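PDB 2PK0: Serine/threonine protein phosphatase Stp1 from Streptococcus agalactiae, which removes phosphate from phosphorylated serine and threonine side chains of proteins, as a metal-dependent phosphatase of the PP2C family, here with magnesium bound. Local coordinates for residues Glu7-Leu11 with Phe24-Phe28; Thr12-Arg18 with Gly233-Thr239; Ile38-Gly42 with Val194-Gly198; Ile51-Thr56 with Met102-Ile106. The contacts are given in a common frame with arbitrary orientation. Numbering follows the deposited sequence.

The four contacts sample the layered PP2C fold, from a surface contact between the sheets to the buried metal centre and the helix layer. Interaction 1 joins edge strands of the two facing sheets through side chains, with no hydrogen bond across. Interaction 2 starts on the same strand 6-13 but is backbone-paired within one sheet, continuing into a polar loop crossing. Interaction 3 is buried, its centre about 4 Å from the centre of the chain, and joins the sheets through an apolar patch and one magnesium shared with Asp-236 of interaction 2; 38-42 holds a second. Interaction 4, also buried, packs a helix on a sheet and is tied to interaction 3 by neighbouring strands, Asp-41 O lying 2.8 Å from Thr-105 N.

Interaction 1 (Glu7-Leu11 with Phe24-Phe28); sequences EISLL and FINQF
This is a sheet-on-sheet contact at one edge of the central beta sandwich of the PP2C fold: strand 6-13 ends one five-stranded sheet, strand 23-29 ends the other, and they face each other across the interface. Both segments are extended, their N-to-C directions 154° apart and their axes 7.4 Å apart at closest. Leu-10 lies opposite Ile-25, with CA atoms 7.2 Å apart. At this spacing no hydrogen bond links the two; each strand bonds instead to its own sheet, Ser-9 to Leu-242 and Asn-26 to Ile-38. Ile-8, Leu-10, Ile-25 and Gln-27 direct CB into the gap, while Ser-9 and Leu-11 turn to helix 218-231 behind. Leu-10 (chi1 m, chi2 t) is the most covered residue: CD2 meets Ile-25 CD1 (t, t) at 3.8 Å, and CD1 lies 3.7 Å from both Asn-26 CA and Gln-27 N. Exposed Gln-27, with chi1 p, lies over Ile-8 (m, t), its OE1 3.4 Å from Ile-8 CD1.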
# COMPACT_ATOMS: atom_id res chain seq x y z
N GLU A 7 4.88 -16.40 -4.44
CA GLU A 7 4.77 -15.78 -5.75
C GLU A 7 4.26 -14.36 -5.58
O GLU A 7 3.25 -14.14 -4.90
CB GLU A 7 3.85 -16.58 -6.68
CG GLU A 7 3.95 -16.15 -8.11
CD GLU A 7 2.85 -16.70 -9.02
OE1 GLU A 7 2.03 -17.53 -8.56
OE2 GLU A 7 2.81 -16.27 -10.22
N ILE A 8 4.96 -13.40 -6.20
CA ILE A 8 4.54 -12.00 -6.14
C ILE A 8 3.99 -11.52 -7.49
O ILE A 8 4.59 -11.77 -8.53
CB ILE A 8 5.73 -11.10 -5.73
CG1 ILE A 8 6.28 -11.51 -4.37
CG2 ILE A 8 5.34 -9.61 -5.72
CD1 ILE A 8 7.55 -10.67 -3.96
N SER A 9 2.86 -10.82 -7.48
CA SER A 9 2.31 -10.22 -8.70
C SER A 9 2.02 -8.72 -8.53
O SER A 9 1.27 -8.33 -7.63
CB SER A 9 1.03 -10.95 -9.09
OG SER A 9 0.54 -10.53 -10.35
N LEU A 10 2.59 -7.88 -9.40
CA LEU A 10 2.38 -6.43 -9.35
C LEU A 10 1.56 -5.96 -10.55
O LEU A 10 1.78 -6.43 -11.66
CB LEU A 10 3.72 -5.69 -9.35
CG LEU A 10 4.80 -5.98 -8.30
CD1 LEU A 10 5.93 -5.05 -8.50
CD2 LEU A 10 4.32 -5.85 -6.87
N LEU A 11 0.61 -5.06 -10.34
CA LEU A 11 -0.14 -4.48 -11.45
C LEU A 11 -0.60 -3.07 -11.11
O LEU A 11 -1.06 -2.81 -9.99
CB LEU A 11 -1.39 -5.33 -11.83
CG LEU A 11 -2.15 -4.93 -13.12
CD1 LEU A 11 -1.24 -4.96 -14.36
CD2 LEU A 11 -3.38 -5.76 -13.39
N PHE A 24 2.37 4.55 -7.82
CA PHE A 24 3.58 3.81 -8.23
C PHE A 24 3.76 2.51 -7.43
O PHE A 24 3.50 2.49 -6.24
CB PHE A 24 4.85 4.68 -8.12
CG PHE A 24 5.91 4.35 -9.15
CD1 PHE A 24 5.76 4.73 -10.48
CD2 PHE A 24 7.06 3.66 -8.80
CE1 PHE A 24 6.74 4.43 -11.44
CE2 PHE A 24 8.03 3.36 -9.74
CZ PHE A 24 7.88 3.74 -11.06
N ILE A 25 4.20 1.45 -8.09
CA ILE A 25 4.47 0.16 -7.42
C ILE A 25 5.73 -0.56 -7.97
O ILE A 25 5.99 -0.51 -9.19
CB ILE A 25 3.24 -0.77 -7.47
CG1 ILE A 25 3.28 -1.83 -6.37
CG2 ILE A 25 3.08 -1.40 -8.83
CD1 ILE A 25 2.08 -2.76 -6.42
N ASN A 26 6.51 -1.17 -7.08
CA ASN A 26 7.69 -1.92 -7.47
C ASN A 26 8.12 -2.89 -6.37
O ASN A 26 7.70 -2.77 -5.21
CB ASN A 26 8.83 -0.97 -7.83
CG ASN A 26 9.69 -1.50 -8.98
OD1 ASN A 26 9.65 -2.68 -9.32
ND2 ASN A 26 10.49 -0.61 -9.59
N GLN A 27 8.96 -3.86 -6.74
CA GLN A 27 9.55 -4.76 -5.78
C GLN A 27 11.08 -4.69 -5.87
O GLN A 27 11.62 -4.23 -6.87
CB GLN A 27 9.06 -6.19 -5.98
CG GLN A 27 9.50 -6.83 -7.28
CD GLN A 27 8.94 -8.26 -7.43
OE1 GLN A 27 9.13 -9.11 -6.56
NE2 GLN A 27 8.25 -8.51 -8.54
N PHE A 28 11.75 -5.08 -4.80
CA PHE A 28 13.20 -4.95 -4.70
C PHE A 28 13.66 -6.14 -3.89
O PHE A 28 12.85 -6.81 -3.29
CB PHE A 28 13.61 -3.62 -3.99
CG PHE A 28 13.01 -2.40 -4.62
CD1 PHE A 28 11.81 -1.85 -4.15
CD2 PHE A 28 13.62 -1.83 -5.73
CE1 PHE A 28 11.23 -0.76 -4.77
CE2 PHE A 28 13.06 -0.73 -6.36
CZ PHE A 28 11.87 -0.19 -5.88

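Interaction 2 (Thr12-Arg18 with Gly233-Thr239); sequences TDIGQRR and GGLDNIT. With MG (magnesium ion), chain F.
Segments 12-18 and 233-239 pair antiparallel from Thr-12 to Ile-14 and then cross as loops. Thr-12 and Thr-239 form a non-hydrogen-bonded pair (CA-CA 4.3 Å); Asp-13 and Ile-238 form the hydrogen-bonded one (CA-CA 5.2 Å), with Asp-13 N to Ile-238 O at 2.8 Å and Ile-238 N to Asp-13 O at 3.0 Å. Beyond Ile-14, segment 12-18 turns at Gly-15 (phi/psi 97/158), packed so closely that a CB would lie 2.6 Å from Asp-236 O. Gly-233 closes helix 218-231 in a Schellman motif, and Gly-234 (59/32) brings its O to Arg-17 N at 3.3 Å, a weak hydrogen bond. Among the side chains, Thr-12 OG1 (chi1 t) donates to Thr-239 OG1 (m) at 2.8 Å. Asp-13 (t) makes an Asx turn, Gly-15 N reaching its OD2 at 2.8 Å. Asn-237 (m) spans the loops, ND2 donating to Ile-14 O at 2.6 Å. Arg-17 CG rests 3.8 Å from Leu-235 CD2. Arg-18 NH1 stands 3.4 Å from Asp-236 OD1, a salt bridge of charge alone because the oxygen lies well out of the guanidinium plane. Asp-236 (t) puts OD2 2.1 Å from the chain F magnesium, which Asp-41 and Asp-197 also bind: the crossing carries one aspartate of the PP2C metal centre.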
# COMPACT_ATOMS: atom_id res chain seq x y z
N THR A 12 -0.48 -2.17 -12.08
CA THR A 12 -1.10 -0.86 -11.94
C THR A 12 -1.99 -0.56 -13.14
O THR A 12 -1.72 -1.02 -14.25
CB THR A 12 -0.08 0.29 -11.72
OG1 THR A 12 -0.81 1.49 -11.45
CG2 THR A 12 0.80 0.52 -12.94
N ASP A 13 -3.06 0.19 -12.90
CA ASP A 13 -3.99 0.62 -13.94
C ASP A 13 -4.44 2.05 -13.69
O ASP A 13 -4.65 2.46 -12.54
CB ASP A 13 -5.22 -0.28 -14.02
CG ASP A 13 -6.01 -0.07 -15.29
OD1 ASP A 13 -5.75 -0.78 -16.28
OD2 ASP A 13 -6.88 0.83 -15.34
N ILE A 14 -4.61 2.79 -14.77
CA ILE A 14 -4.94 4.19 -14.70
C ILE A 14 -6.36 4.40 -14.18
O ILE A 14 -6.59 5.33 -13.42
CB ILE A 14 -4.66 4.91 -16.08
CG1 ILE A 14 -4.62 6.43 -15.95
CG2 ILE A 14 -5.63 4.48 -17.19
CD1 ILE A 14 -4.02 7.08 -17.17
N GLY A 15 -7.27 3.49 -14.53
CA GLY A 15 -8.70 3.64 -14.25
C GLY A 15 -9.48 4.20 -15.43
O GLY A 15 -8.91 4.85 -16.30
N GLN A 16 -10.79 3.95 -15.46
CA GLN A 16 -11.69 4.43 -16.51
C GLN A 16 -11.74 5.94 -16.59
O GLN A 16 -11.66 6.51 -17.68
CB GLN A 16 -13.12 3.94 -16.26
CG GLN A 16 -13.36 2.51 -16.66
CD GLN A 16 -13.44 2.37 -18.15
OE1 GLN A 16 -12.77 1.53 -18.75
NE2 GLN A 16 -14.28 3.20 -18.76
N ARG A 17 -11.86 6.59 -15.45
CA ARG A 17 -12.18 8.01 -15.42
C ARG A 17 -11.02 8.99 -15.28
O ARG A 17 -11.26 10.18 -15.13
CB ARG A 17 -13.21 8.28 -14.32
CG ARG A 17 -14.53 7.61 -14.64
CD ARG A 17 -15.28 8.44 -15.64
NE ARG A 17 -15.89 9.56 -14.95
CZ ARG A 17 -17.16 9.58 -14.58
NH1 ARG A 17 -17.94 8.54 -14.86
NH2 ARG A 17 -17.65 10.62 -13.94
N ARG A 18 -9.79 8.52 -15.32
CA ARG A 18 -8.66 9.43 -15.13
C ARG A 18 -7.60 9.33 -16.22
O ARG A 18 -7.44 8.30 -16.86
CB ARG A 18 -8.06 9.27 -13.73
CG ARG A 18 -8.95 9.77 -12.62
CD ARG A 18 -8.17 10.51 -11.58
NE ARG A 18 -8.89 10.55 -10.31
CZ ARG A 18 -8.31 10.61 -9.12
NH1 ARG A 18 -6.98 10.64 -9.03
NH2 ARG A 18 -9.05 10.64 -8.02
N GLY A 233 -16.56 1.23 -11.88
CA GLY A 233 -16.50 2.68 -12.08
C GLY A 233 -15.14 3.21 -12.48
O GLY A 233 -15.05 4.15 -13.30
N GLY A 234 -14.09 2.62 -11.90
CA GLY A 234 -12.71 3.02 -12.17
C GLY A 234 -12.37 4.47 -11.85
O GLY A 234 -11.51 5.06 -12.51
N LEU A 235 -13.02 5.04 -10.84
CA LEU A 235 -12.91 6.47 -10.56
C LEU A 235 -11.55 6.95 -10.10
O LEU A 235 -11.33 8.14 -9.97
CB LEU A 235 -13.93 6.91 -9.53
CG LEU A 235 -15.40 6.61 -9.80
CD1 LEU A 235 -16.23 7.24 -8.72
CD2 LEU A 235 -15.83 7.13 -11.14
N ASP A 236 -10.63 6.03 -9.84
CA ASP A 236 -9.33 6.41 -9.33
C ASP A 236 -8.33 5.40 -9.89
O ASP A 236 -8.74 4.37 -10.41
CB ASP A 236 -9.34 6.40 -7.80
CG ASP A 236 -8.08 6.98 -7.18
OD1 ASP A 236 -7.18 7.49 -7.89
OD2 ASP A 236 -7.94 6.90 -5.95
N ASN A 237 -7.05 5.73 -9.80
CA ASN A 237 -5.98 4.81 -10.14
C ASN A 237 -6.05 3.58 -9.26
O ASN A 237 -6.25 3.69 -8.06
CB ASN A 237 -4.61 5.47 -9.97
CG ASN A 237 -4.48 6.78 -10.71
OD1 ASN A 237 -3.86 7.72 -10.21
ND2 ASN A 237 -5.04 6.85 -11.92
N ILE A 238 -5.91 2.40 -9.86
CA ILE A 238 -5.96 1.13 -9.13
C ILE A 238 -4.59 0.51 -9.19
O ILE A 238 -3.99 0.47 -10.26
CB ILE A 238 -6.90 0.16 -9.79
CG1 ILE A 238 -8.11 0.91 -10.34
CG2 ILE A 238 -7.28 -0.91 -8.84
CD1 ILE A 238 -8.76 0.22 -11.53
N THR A 239 -4.08 0.02 -8.06
CA THR A 239 -2.71 -0.49 -7.99
C THR A 239 -2.65 -1.58 -6.94
O THR A 239 -3.05 -1.34 -5.81
CB THR A 239 -1.72 0.63 -7.66
OG1 THR A 239 -1.63 1.52 -8.78
CG2 THR A 239 -0.35 0.08 -7.38
MG MG F . -6.11 6.80 -4.84
O HOH W 1 -5.24 8.50 -5.92
O HOH W 2 -4.91 5.58 -6.16
O HOH W 3 -6.72 8.47 -3.62

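Interaction 3 (Ile38-Gly42 with Val194-Gly198); sequences ILADG and VNSDG. With MG (magnesium ion), chain E; MG (magnesium ion), chain F.
At the metal centre of the PP2C beta sandwich, strand 35-43 of one sheet faces the end of strand 191-195 of the other and the turn after it. Leu-39 lies opposite Asn-195 (CA-CA 7.4 Å) and Asp-41 opposite Ser-196 (CA-CA 6.3 Å); no direct hydrogen bond crosses. Leu-39 (chi1 t, chi2 153°) fills the apolar part of the gap, its CD1 3.9 Å from Val-194 CG1 (chi1 t) and 3.5 Å from Val-194 O, its CD2 4.0 Å from Ser-196 CB. Asp-41 extends with chi1 t and a nearly flat chi2 of -12°, so its carboxylate bridges both ions: OD1 binds the chain E magnesium at 1.9 Å, OD2 the chain F magnesium at 2.3 Å. Gly-42 O completes the protein ligands of the former at 2.0 Å. Asp-197, with chi1 p, swings its OD1 to 2.1 Å from the chain F ion, which Asp-236 also binds. The carboxylate oxygens Asp-41 OD2 and Asp-197 OD1 tolerate a 3.1 Å separation because they share that metal. Such a binuclear site is the PP2C active centre. Water 4 donates to Asp-41 OD2 and accepts from Asp-197 N, each at 2.7 Å, while water 1 joins the ions, 2.2 Å from either.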
# COMPACT_ATOMS: atom_id res chain seq x y z
N ILE A 38 6.98 -2.06 -2.42
CA ILE A 38 6.58 -0.72 -2.07
C ILE A 38 5.49 -0.21 -3.00
O ILE A 38 5.69 -0.13 -4.20
CB ILE A 38 7.76 0.25 -2.12
CG1 ILE A 38 9.00 -0.38 -1.51
CG2 ILE A 38 7.43 1.52 -1.34
CD1 ILE A 38 10.15 0.59 -1.41
N LEU A 39 4.34 0.13 -2.42
CA LEU A 39 3.21 0.71 -3.15
C LEU A 39 2.98 2.14 -2.66
O LEU A 39 2.96 2.38 -1.44
CB LEU A 39 1.95 -0.14 -2.91
CG LEU A 39 0.65 0.11 -3.69
CD1 LEU A 39 -0.16 -1.15 -3.78
CD2 LEU A 39 -0.25 1.20 -3.08
N ALA A 40 2.76 3.08 -3.58
CA ALA A 40 2.57 4.47 -3.17
C ALA A 40 1.49 5.16 -3.96
O ALA A 40 1.49 5.10 -5.18
CB ALA A 40 3.85 5.24 -3.27
N ASP A 41 0.59 5.84 -3.27
CA ASP A 41 -0.45 6.60 -3.95
C ASP A 41 -0.17 8.10 -3.81
O ASP A 41 -0.40 8.68 -2.75
CB ASP A 41 -1.82 6.20 -3.40
CG ASP A 41 -2.98 6.98 -4.00
OD1 ASP A 41 -2.82 8.01 -4.71
OD2 ASP A 41 -4.13 6.56 -3.75
N GLY A 42 0.29 8.73 -4.88
CA GLY A 42 0.57 10.16 -4.86
C GLY A 42 -0.63 11.07 -5.06
O GLY A 42 -1.65 10.67 -5.64
N VAL A 194 -1.95 -6.11 -1.17
CA VAL A 194 -1.56 -4.73 -0.93
C VAL A 194 -2.16 -3.87 -2.03
O VAL A 194 -1.94 -4.12 -3.21
CB VAL A 194 -0.01 -4.60 -0.92
CG1 VAL A 194 0.38 -3.19 -0.55
CG2 VAL A 194 0.62 -5.58 0.06
N ASN A 195 -2.94 -2.86 -1.65
CA ASN A 195 -3.60 -2.02 -2.66
C ASN A 195 -3.79 -0.52 -2.33
O ASN A 195 -3.80 -0.11 -1.16
CB ASN A 195 -4.93 -2.63 -3.08
CG ASN A 195 -5.90 -2.68 -1.96
OD1 ASN A 195 -6.71 -1.77 -1.78
ND2 ASN A 195 -5.84 -3.73 -1.16
N SER A 196 -3.95 0.29 -3.37
CA SER A 196 -4.27 1.70 -3.21
C SER A 196 -5.78 1.75 -3.13
O SER A 196 -6.43 0.74 -3.41
CB SER A 196 -3.79 2.51 -4.41
OG SER A 196 -4.39 2.06 -5.60
N ASP A 197 -6.34 2.91 -2.78
CA ASP A 197 -7.77 2.98 -2.49
C ASP A 197 -8.66 2.69 -3.70
O ASP A 197 -9.81 2.31 -3.53
CB ASP A 197 -8.17 4.30 -1.80
CG ASP A 197 -7.72 5.56 -2.57
OD1 ASP A 197 -6.98 5.43 -3.56
OD2 ASP A 197 -8.09 6.69 -2.18
N GLY A 198 -8.10 2.80 -4.90
CA GLY A 198 -8.86 2.58 -6.12
C GLY A 198 -9.38 1.16 -6.29
O GLY A 198 -10.33 0.94 -7.03
MG MG E . -3.29 9.50 -5.88
MG MG F . -6.11 6.80 -4.84
O HOH W 4 -4.71 4.79 -1.80
O HOH W 3 -6.72 8.47 -3.62
O HOH W 5 -4.57 10.57 -4.35
O HOH W 6 -4.05 10.81 -6.90
O HOH W 1 -5.24 8.50 -5.92
O HOH W 7 -3.02 8.10 -7.38

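Interaction 4 (Ile51-Thr56 with Met102-Ile106); sequences IASEMT and MGTTI
Helix 48-64 lies on the outer face of a PP2C sandwich sheet, and here it packs on the start of strand 103-112, a helix-on-sheet contact within the alpha-beta-beta-alpha layering. Thr-104, Ala-52 and Thr-56 are the most covered. Ala-52 sits above Gly-103 (CA-CA 5.8 Å), and Ser-53 above Thr-104 (CA-CA 5.7 Å). The small Ala-52 lets the backbones approach, its CB 3.8 Å from Met-102 CG and 3.9 Å from Gly-103 O. Extended Thr-104 (phi/psi -144/152, chi1 t) points CB at the helix and places CG2 3.8 Å from Ala-52 O and 3.5 Å from Thr-56 OG1, while its OG1 donates to Thr-105 O at 2.7 Å. One helical turn after Ala-52, Thr-56 (chi1 m) returns OG1 to Ala-52 O at 2.8 Å, which satisfies the hydroxyl within the helix; no hydrogen bond crosses the contact. Met-102 and Thr-56 also meet Ile-90 of helix 72-96. Farther along the strand, Thr-56 CG2 touches Ile-106 CD1 at 3.8 Å.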
# COMPACT_ATOMS: atom_id res chain seq x y z
N ILE A 51 5.55 12.45 -9.27
CA ILE A 51 6.90 12.62 -8.75
C ILE A 51 7.02 12.01 -7.34
O ILE A 51 7.90 11.21 -7.10
CB ILE A 51 7.34 14.14 -8.77
CG1 ILE A 51 7.65 14.60 -10.20
CG2 ILE A 51 8.57 14.41 -7.92
CD1 ILE A 51 8.93 13.99 -10.80
N ALA A 52 6.09 12.34 -6.46
CA ALA A 52 6.16 11.90 -5.07
C ALA A 52 6.10 10.39 -4.93
O ALA A 52 6.87 9.80 -4.15
CB ALA A 52 5.05 12.56 -4.25
N SER A 53 5.19 9.77 -5.69
CA SER A 53 4.99 8.32 -5.65
C SER A 53 6.17 7.57 -6.26
O SER A 53 6.70 6.66 -5.63
CB SER A 53 3.67 7.92 -6.32
OG SER A 53 3.65 8.17 -7.72
N GLU A 54 6.62 7.98 -7.45
CA GLU A 54 7.81 7.38 -8.04
C GLU A 54 9.11 7.65 -7.26
O GLU A 54 9.98 6.79 -7.20
CB GLU A 54 7.96 7.75 -9.51
CG GLU A 54 9.13 7.05 -10.20
CD GLU A 54 9.12 7.20 -11.70
OE1 GLU A 54 8.17 7.83 -12.22
OE2 GLU A 54 10.07 6.69 -12.35
N MET A 55 9.25 8.82 -6.64
CA MET A 55 10.48 9.11 -5.89
C MET A 55 10.63 8.28 -4.62
O MET A 55 11.68 7.69 -4.39
CB MET A 55 10.58 10.59 -5.56
CG MET A 55 11.97 11.08 -5.30
SD MET A 55 12.02 12.86 -5.67
CE MET A 55 12.85 12.91 -7.28
N THR A 56 9.58 8.24 -3.81
CA THR A 56 9.54 7.42 -2.61
C THR A 56 9.90 5.98 -2.92
O THR A 56 10.85 5.46 -2.36
CB THR A 56 8.15 7.45 -1.99
OG1 THR A 56 7.79 8.80 -1.68
CG2 THR A 56 8.08 6.59 -0.72
N MET A 102 1.80 18.44 -2.73
CA MET A 102 2.53 17.23 -3.08
C MET A 102 2.62 16.27 -1.91
O MET A 102 2.94 16.68 -0.78
CB MET A 102 3.95 17.58 -3.52
CG MET A 102 4.79 16.37 -3.82
SD MET A 102 5.98 16.74 -5.08
CE MET A 102 7.39 17.01 -4.08
N GLY A 103 2.34 15.00 -2.17
CA GLY A 103 2.44 13.99 -1.15
C GLY A 103 2.05 12.62 -1.64
O GLY A 103 1.45 12.48 -2.71
N THR A 104 2.38 11.59 -0.85
CA THR A 104 2.00 10.25 -1.21
C THR A 104 1.62 9.37 -0.01
O THR A 104 2.09 9.59 1.09
CB THR A 104 3.09 9.55 -2.03
OG1 THR A 104 2.66 8.21 -2.33
CG2 THR A 104 4.40 9.49 -1.28
N THR A 105 0.75 8.38 -0.22
CA THR A 105 0.60 7.32 0.77
C THR A 105 1.80 6.37 0.65
O THR A 105 2.52 6.41 -0.35
CB THR A 105 -0.67 6.46 0.55
OG1 THR A 105 -0.49 5.62 -0.60
CG2 THR A 105 -1.89 7.31 0.39
N ILE A 106 2.00 5.51 1.63
CA ILE A 106 2.93 4.39 1.44
C ILE A 106 2.48 3.08 2.08
O ILE A 106 1.84 3.07 3.14
CB ILE A 106 4.38 4.72 1.89
CG1 ILE A 106 5.39 3.91 1.07
CG2 ILE A 106 4.59 4.49 3.40
CD1 ILE A 106 6.78 3.86 1.66